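Local coordinates for protein ribonucleoside triphosphate reductase (Lactobacillus leichmannii, PDB 1L1L) that reduces ribonucleoside triphosphates to 2'-deoxyribonucleotides with the help of coenzyme B12, as an allosterically regulated monomer of the class II ribonucleotide reductases, at residues D214-R219 with Q248-D253; L485-V490 with D511-K516. All coordinates share one frame; numbering follows the deposited sequence.

The two contacts lie far apart, on opposite sides of the chain's centre. Their centres are about 64 Å from each other and their nearest atoms about 53 Å. They share no helix, strand or sheet. Contact 1 comes first along the chain and closes before contact 2 opens. It pairs two strands of a three-stranded parallel sheet within the insertion domain of B12-dependent ribonucleotide reductases. Contact 2 ties the loop after helix 477-485 to the start of helix 512-536, and most of strand 490-497 and strand 504-510 lie between its segments. Each is therefore a separate local closure in this large single-chain enzyme, one in a small sheet and one between a loop and a helix start.

Contact 1 (D214-R219 with Q248-D253); sequences DSIYYR and QKLILD
Tyr-217 and Arg-219 both reach across to the carboxylate of Asp-253, on one face of a pair of parallel strands. The Tyr-217 ring extends along the strands because CG is anti to the backbone N (chi1 170°). Tyr-217 OH donates to Asp-253 OD2 at 3.0 Å. The hydroxyl comes from above the carboxylate plane, which stands nearly upright to the ring. The other oxygen faces Arg-219, whose chain bends at chi2 and chi3 and lies alongside the aspartate, pointing the same way. Arg-219 NH1 lies 3.1 Å from Asp-253 OD1, but that oxygen is well out of the guanidinium plane. The attraction is thus a salt bridge of charges alone, with the carboxyl carbon over one face of the guanidinium, toward its rim. OD1 also bonds Ser-255, and NH1 has a second salt bridge to Asp-256.

Further back on this face, Ile-251 sends CD1 to within 3.5 Å of CB of Ser-215. Its CG2 branch meets CD2 of the Tyr-217 ring.

The other face carries Ile-216, Tyr-218, Leu-250 and Leu-252 and is largely apolar. Leu-252 puts CD2 at the edge of the Tyr-218 ring, in its plane, and 3.6 Å from CB of that tyrosine. Leu-250 turns CD1 toward Ile-216 CB. Leu-229 and Leu-233 of helix 224-236 pack on Tyr-218, and Leu-233 also touches both leucines.

Between the faces the backbones alternate as donor and acceptor. Ile-216 N gives to Lys-249 O at 2.6 Å, and Asp-253 N gives to Tyr-218 O at 2.8 Å. The strand axes are 4.7 Å apart and 13° from parallel. Strand 216-219, helix 224-236 and strand 249-253 form a beta-alpha-beta unit of the insertion domain, with strand 249-253 central in its three-stranded parallel sheet.

Contact 2 (L485-V490 with D511-K516); sequences LGNRVV and DKRAIK
The side chains of Leu-485 and Arg-513 run antiparallel, one passing alongside the other. The CD2 methyl of the leucine sits over one face of the guanidinium, toward its rim, and 3.5 Å from Arg-513 CB. The leucine carbonyl meets the same group at its nitrogens. NH2 of Arg-513 donates to Leu-485 O at 3.0 Å; that oxygen lies 24° out of the guanidinium plane. NH1 adds a weak bond.

Asn-487 comes to the edge of the guanidinium. Its amide is nearly coplanar with that group, at 16°, and OD1 takes a weak bond from NH2. Asn-487 ND2 turns the other way and gives to the anti lone pair of Asp-511 OD2 at 3.1 Å. This bond lies in the amide plane. With chi1 at 55°, CG of Asn-487 stands between the backbone N and the carbonyl carbon, and the amide can serve both partners.

Asp-511 is held from its own side as well. Arg-513 grips it side-on, NE to OD1 and, at 2.6 Å, Arg-513 NH2 to Asp-511 OD2. Asp-511 is the N-cap residue of helix 512-536, and its OD1 also accepts the capping bond from Arg-513 N. Asp-511 N donates to Val-489 O at 2.9 Å.

Beside these polar groups, Ala-514 CB rests against Val-489 CG2 and Leu-485 CD1. Phe-637 of helix 628-641 packs on both Val-489 and Ala-514.

Each carboxylate oxygen of Asp-511 thus has two donors, which would favour its charged form. Arg-513 joins the start of helix 512-536 to Leu-485 O at the end of helix 477-485, and Asn-487 ties the following loop to the capping aspartate.

Contact 1 (D214-R219 with Q248-D253)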
loop_
_atom_site.group_PDB
_atom_site.type_symbol
_atom_site.label_atom_id
_atom_site.label_comp_id
_atom_site.label_asym_id
_atom_site.label_seq_id
_atom_site.Cartn_x
_atom_site.Cartn_y
_atom_site.Cartn_z
ATOM N N ASP A 214 31.624 6.116 -31.315
ATOM C CA ASP A 214 30.180 6.294 -31.493
ATOM C C ASP A 214 29.274 5.854 -30.333
ATOM O O ASP A 214 28.093 6.209 -30.294
ATOM C CB ASP A 214 29.741 5.585 -32.782
ATOM C CG ASP A 214 28.247 5.687 -33.029
ATOM O OD1 ASP A 214 27.717 6.824 -33.060
ATOM O OD2 ASP A 214 27.603 4.628 -33.195
ATOM N N SER A 215 29.820 5.093 -29.391
ATOM C CA SER A 215 29.035 4.617 -28.257
ATOM C C SER A 215 28.502 5.727 -27.359
ATOM O O SER A 215 29.134 6.768 -27.188
ATOM C CB SER A 215 29.866 3.654 -27.405
ATOM O OG SER A 215 30.149 2.458 -28.106
ATOM N N ILE A 216 27.320 5.498 -26.795
ATOM C CA ILE A 216 26.713 6.451 -25.871
ATOM C C ILE A 216 27.186 5.970 -24.509
ATOM O O ILE A 216 27.100 4.781 -24.201
ATOM C CB ILE A 216 25.174 6.402 -25.924
ATOM C CG1 ILE A 216 24.694 6.689 -27.349
ATOM C CG2 ILE A 216 24.588 7.426 -24.956
ATOM C CD1 ILE A 216 23.197 6.506 -27.550
ATOM N N TYR A 217 27.703 6.888 -23.702
ATOM C CA TYR A 217 28.220 6.528 -22.391
ATOM C C TYR A 217 27.609 7.358 -21.268
ATOM O O TYR A 217 27.488 8.579 -21.384
ATOM C CB TYR A 217 29.745 6.674 -22.407
ATOM C CG TYR A 217 30.406 6.577 -21.054
ATOM C CD1 TYR A 217 30.446 7.678 -20.198
ATOM C CD2 TYR A 217 30.985 5.382 -20.625
ATOM C CE1 TYR A 217 31.043 7.593 -18.948
ATOM C CE2 TYR A 217 31.587 5.287 -19.371
ATOM C CZ TYR A 217 31.610 6.398 -18.540
ATOM O OH TYR A 217 32.191 6.315 -17.299
ATOM N N TYR A 218 27.226 6.686 -20.183
ATOM C CA TYR A 218 26.624 7.351 -19.031
ATOM C C TYR A 218 27.187 6.830 -17.709
ATOM O O TYR A 218 27.150 5.629 -17.423
ATOM C CB TYR A 218 25.103 7.163 -19.043
ATOM C CG TYR A 218 24.376 7.828 -17.882
ATOM C CD1 TYR A 218 23.286 7.206 -17.272
ATOM C CD2 TYR A 218 24.771 9.080 -17.400
ATOM C CE1 TYR A 218 22.606 7.811 -16.209
ATOM C CE2 TYR A 218 24.099 9.696 -16.338
ATOM C CZ TYR A 218 23.020 9.055 -15.748
ATOM O OH TYR A 218 22.356 9.643 -14.695
ATOM N N ARG A 219 27.711 7.752 -16.911
ATOM C CA ARG A 219 28.274 7.441 -15.604
ATOM C C ARG A 219 27.146 7.680 -14.605
ATOM O O ARG A 219 26.702 8.815 -14.434
ATOM C CB ARG A 219 29.455 8.384 -15.321
ATOM C CG ARG A 219 29.801 8.551 -13.851
ATOM C CD ARG A 219 30.387 7.287 -13.263
ATOM N NE ARG A 219 31.819 7.175 -13.504
ATOM C CZ ARG A 219 32.559 6.163 -13.072
ATOM N NH1 ARG A 219 31.993 5.181 -12.381
ATOM N NH2 ARG A 219 33.863 6.126 -13.321
ATOM N N GLN A 248 23.027 3.072 -31.589
ATOM C CA GLN A 248 22.589 1.799 -31.026
ATOM C C GLN A 248 23.662 1.157 -30.158
ATOM O O GLN A 248 23.704 -0.063 -30.004
ATOM C CB GLN A 248 22.196 0.836 -32.152
ATOM C CG GLN A 248 21.226 1.431 -33.163
ATOM C CD GLN A 248 20.883 0.467 -34.292
ATOM O OE1 GLN A 248 20.622 0.889 -35.422
ATOM N NE2 GLN A 248 20.870 -0.830 -33.989
ATOM N N LYS A 249 24.533 1.985 -29.594
ATOM C CA LYS A 249 25.593 1.493 -28.732
ATOM C C LYS A 249 25.550 2.244 -27.408
ATOM O O LYS A 249 25.888 3.423 -27.343
ATOM C CB LYS A 249 26.952 1.682 -29.408
ATOM C CG LYS A 249 27.123 0.853 -30.670
ATOM C CD LYS A 249 28.529 0.994 -31.255
ATOM C CE LYS A 249 28.709 0.097 -32.475
ATOM N NZ LYS A 249 30.090 0.165 -33.053
ATOM N N LEU A 250 25.130 1.549 -26.356
ATOM C CA LEU A 250 25.024 2.152 -25.035
ATOM C C LEU A 250 25.931 1.491 -24.007
ATOM O O LEU A 250 25.995 0.266 -23.903
ATOM C CB LEU A 250 23.573 2.094 -24.545
ATOM C CG LEU A 250 23.333 2.656 -23.139
ATOM C CD1 LEU A 250 23.892 4.075 -23.062
ATOM C CD2 LEU A 250 21.840 2.634 -22.812
ATOM N N ILE A 251 26.636 2.319 -23.247
ATOM C CA ILE A 251 27.525 1.831 -22.209
ATOM C C ILE A 251 27.158 2.531 -20.907
ATOM O O ILE A 251 27.381 3.728 -20.764
ATOM C CB ILE A 251 28.997 2.150 -22.523
ATOM C CG1 ILE A 251 29.371 1.614 -23.908
ATOM C CG2 ILE A 251 29.887 1.537 -21.445
ATOM C CD1 ILE A 251 30.739 2.071 -24.401
ATOM N N LEU A 252 26.579 1.787 -19.971
ATOM C CA LEU A 252 26.199 2.357 -18.679
ATOM C C LEU A 252 27.239 1.948 -17.635
ATOM O O LEU A 252 27.474 0.756 -17.404
ATOM C CB LEU A 252 24.802 1.870 -18.275
ATOM C CG LEU A 252 23.660 2.345 -19.175
ATOM C CD1 LEU A 252 22.341 1.749 -18.703
ATOM C CD2 LEU A 252 23.582 3.864 -19.158
ATOM N N ASP A 253 27.864 2.947 -17.017
ATOM C CA ASP A 253 28.899 2.715 -16.010
ATOM C C ASP A 253 28.313 2.820 -14.594
ATOM O O ASP A 253 27.889 3.900 -14.178
ATOM C CB ASP A 253 30.013 3.758 -16.180
ATOM C CG ASP A 253 31.290 3.374 -15.465
ATOM O OD1 ASP A 253 31.210 2.865 -14.329
ATOM O OD2 ASP A 253 32.382 3.598 -16.033
#

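Contact 2 (L485-V490 with D511-K516)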
loop_
_atom_site.group_PDB
_atom_site.type_symbol
_atom_site.label_atom_id
_atom_site.label_comp_id
_atom_site.label_asym_id
_atom_site.label_seq_id
_atom_site.Cartn_x
_atom_site.Cartn_y
_atom_site.Cartn_z
ATOM N N LEU A 485 -24.091 -3.887 17.263
ATOM C CA LEU A 485 -25.353 -4.366 16.697
ATOM C C LEU A 485 -25.797 -5.720 17.248
ATOM O O LEU A 485 -26.991 -6.035 17.267
ATOM C CB LEU A 485 -25.246 -4.477 15.172
ATOM C CG LEU A 485 -24.969 -3.237 14.319
ATOM C CD1 LEU A 485 -24.831 -3.665 12.859
ATOM C CD2 LEU A 485 -26.091 -2.227 14.472
ATOM N N GLY A 486 -24.833 -6.522 17.685
ATOM C CA GLY A 486 -25.147 -7.836 18.201
ATOM C C GLY A 486 -25.143 -8.865 17.089
ATOM O O GLY A 486 -25.182 -10.067 17.343
ATOM N N ASN A 487 -25.090 -8.392 15.845
ATOM C CA ASN A 487 -25.086 -9.280 14.688
ATOM C C ASN A 487 -24.304 -8.659 13.532
ATOM O O ASN A 487 -23.845 -7.526 13.623
ATOM C CB ASN A 487 -26.522 -9.557 14.232
ATOM C CG ASN A 487 -27.295 -8.280 13.947
ATOM O OD1 ASN A 487 -27.668 -7.549 14.867
ATOM N ND2 ASN A 487 -27.526 -7.997 12.669
ATOM N N ARG A 488 -24.171 -9.408 12.443
ATOM C CA ARG A 488 -23.441 -8.929 11.273
ATOM C C ARG A 488 -24.329 -8.077 10.368
ATOM O O ARG A 488 -25.522 -8.367 10.208
ATOM C CB ARG A 488 -22.872 -10.122 10.506
ATOM C CG ARG A 488 -21.953 -10.987 11.363
ATOM C CD ARG A 488 -21.209 -12.003 10.529
ATOM N NE ARG A 488 -22.115 -12.901 9.824
ATOM C CZ ARG A 488 -22.806 -13.876 10.403
ATOM N NH1 ARG A 488 -22.696 -14.088 11.710
ATOM N NH2 ARG A 488 -23.598 -14.644 9.671
ATOM N N VAL A 489 -23.743 -7.033 9.781
ATOM C CA VAL A 489 -24.473 -6.116 8.906
ATOM C C VAL A 489 -25.460 -6.834 7.991
ATOM O O VAL A 489 -26.523 -6.301 7.678
ATOM C CB VAL A 489 -23.506 -5.252 8.050
ATOM C CG1 VAL A 489 -22.832 -6.103 6.971
ATOM C CG2 VAL A 489 -24.269 -4.099 7.432
ATOM N N VAL A 490 -25.114 -8.041 7.558
ATOM C CA VAL A 490 -26.013 -8.813 6.711
ATOM C C VAL A 490 -26.803 -9.759 7.623
ATOM O O VAL A 490 -26.281 -10.771 8.091
ATOM C CB VAL A 490 -25.239 -9.635 5.651
ATOM C CG1 VAL A 490 -26.212 -10.406 4.771
ATOM C CG2 VAL A 490 -24.389 -8.711 4.799
ATOM N N ASP A 511 -28.765 -4.565 8.210
ATOM C CA ASP A 511 -29.250 -4.060 9.473
ATOM C C ASP A 511 -29.290 -2.546 9.277
ATOM O O ASP A 511 -28.250 -1.895 9.232
ATOM C CB ASP A 511 -28.279 -4.436 10.591
ATOM C CG ASP A 511 -28.882 -4.257 11.963
ATOM O OD1 ASP A 511 -29.268 -3.113 12.297
ATOM O OD2 ASP A 511 -28.971 -5.264 12.700
ATOM N N LYS A 512 -30.497 -2.002 9.142
ATOM C CA LYS A 512 -30.697 -0.573 8.916
ATOM C C LYS A 512 -30.005 0.339 9.930
ATOM O O LYS A 512 -29.802 1.529 9.664
ATOM C CB LYS A 512 -32.201 -0.270 8.867
ATOM C CG LYS A 512 -32.941 -1.059 7.781
ATOM C CD LYS A 512 -34.426 -0.686 7.668
ATOM C CE LYS A 512 -35.266 -1.192 8.846
ATOM N NZ LYS A 512 -35.004 -0.468 10.133
ATOM N N ARG A 513 -29.648 -0.212 11.088
ATOM C CA ARG A 513 -28.953 0.568 12.107
ATOM C C ARG A 513 -27.564 0.914 11.561
ATOM O O ARG A 513 -27.076 2.032 11.726
ATOM C CB ARG A 513 -28.812 -0.247 13.408
ATOM C CG ARG A 513 -30.120 -0.476 14.185
ATOM C CD ARG A 513 -29.910 -1.418 15.377
ATOM N NE ARG A 513 -29.597 -2.781 14.947
ATOM C CZ ARG A 513 -29.176 -3.759 15.747
ATOM N NH1 ARG A 513 -29.009 -3.546 17.043
ATOM N NH2 ARG A 513 -28.916 -4.962 15.246
ATOM N N ALA A 514 -26.941 -0.053 10.889
ATOM C CA ALA A 514 -25.599 0.138 10.321
ATOM C C ALA A 514 -25.529 1.287 9.318
ATOM O O ALA A 514 -24.550 2.032 9.272
ATOM C CB ALA A 514 -25.128 -1.148 9.666
ATOM N N ILE A 515 -26.571 1.427 8.510
ATOM C CA ILE A 515 -26.624 2.490 7.514
ATOM C C ILE A 515 -26.478 3.865 8.158
ATOM O O ILE A 515 -25.684 4.702 7.713
ATOM C CB ILE A 515 -27.954 2.444 6.742
ATOM C CG1 ILE A 515 -28.044 1.140 5.946
ATOM C CG2 ILE A 515 -28.071 3.646 5.827
ATOM C CD1 ILE A 515 -29.375 0.935 5.257
ATOM N N LYS A 516 -27.246 4.097 9.215
ATOM C CA LYS A 516 -27.201 5.380 9.900
ATOM C C LYS A 516 -25.841 5.685 10.515
ATOM O O LYS A 516 -25.309 6.779 10.338
ATOM C CB LYS A 516 -28.278 5.447 10.991
ATOM C CG LYS A 516 -28.430 6.840 11.578
ATOM C CD LYS A 516 -28.731 7.842 10.464
ATOM C CE LYS A 516 -28.670 9.277 10.958
ATOM N NZ LYS A 516 -28.907 10.240 9.842
#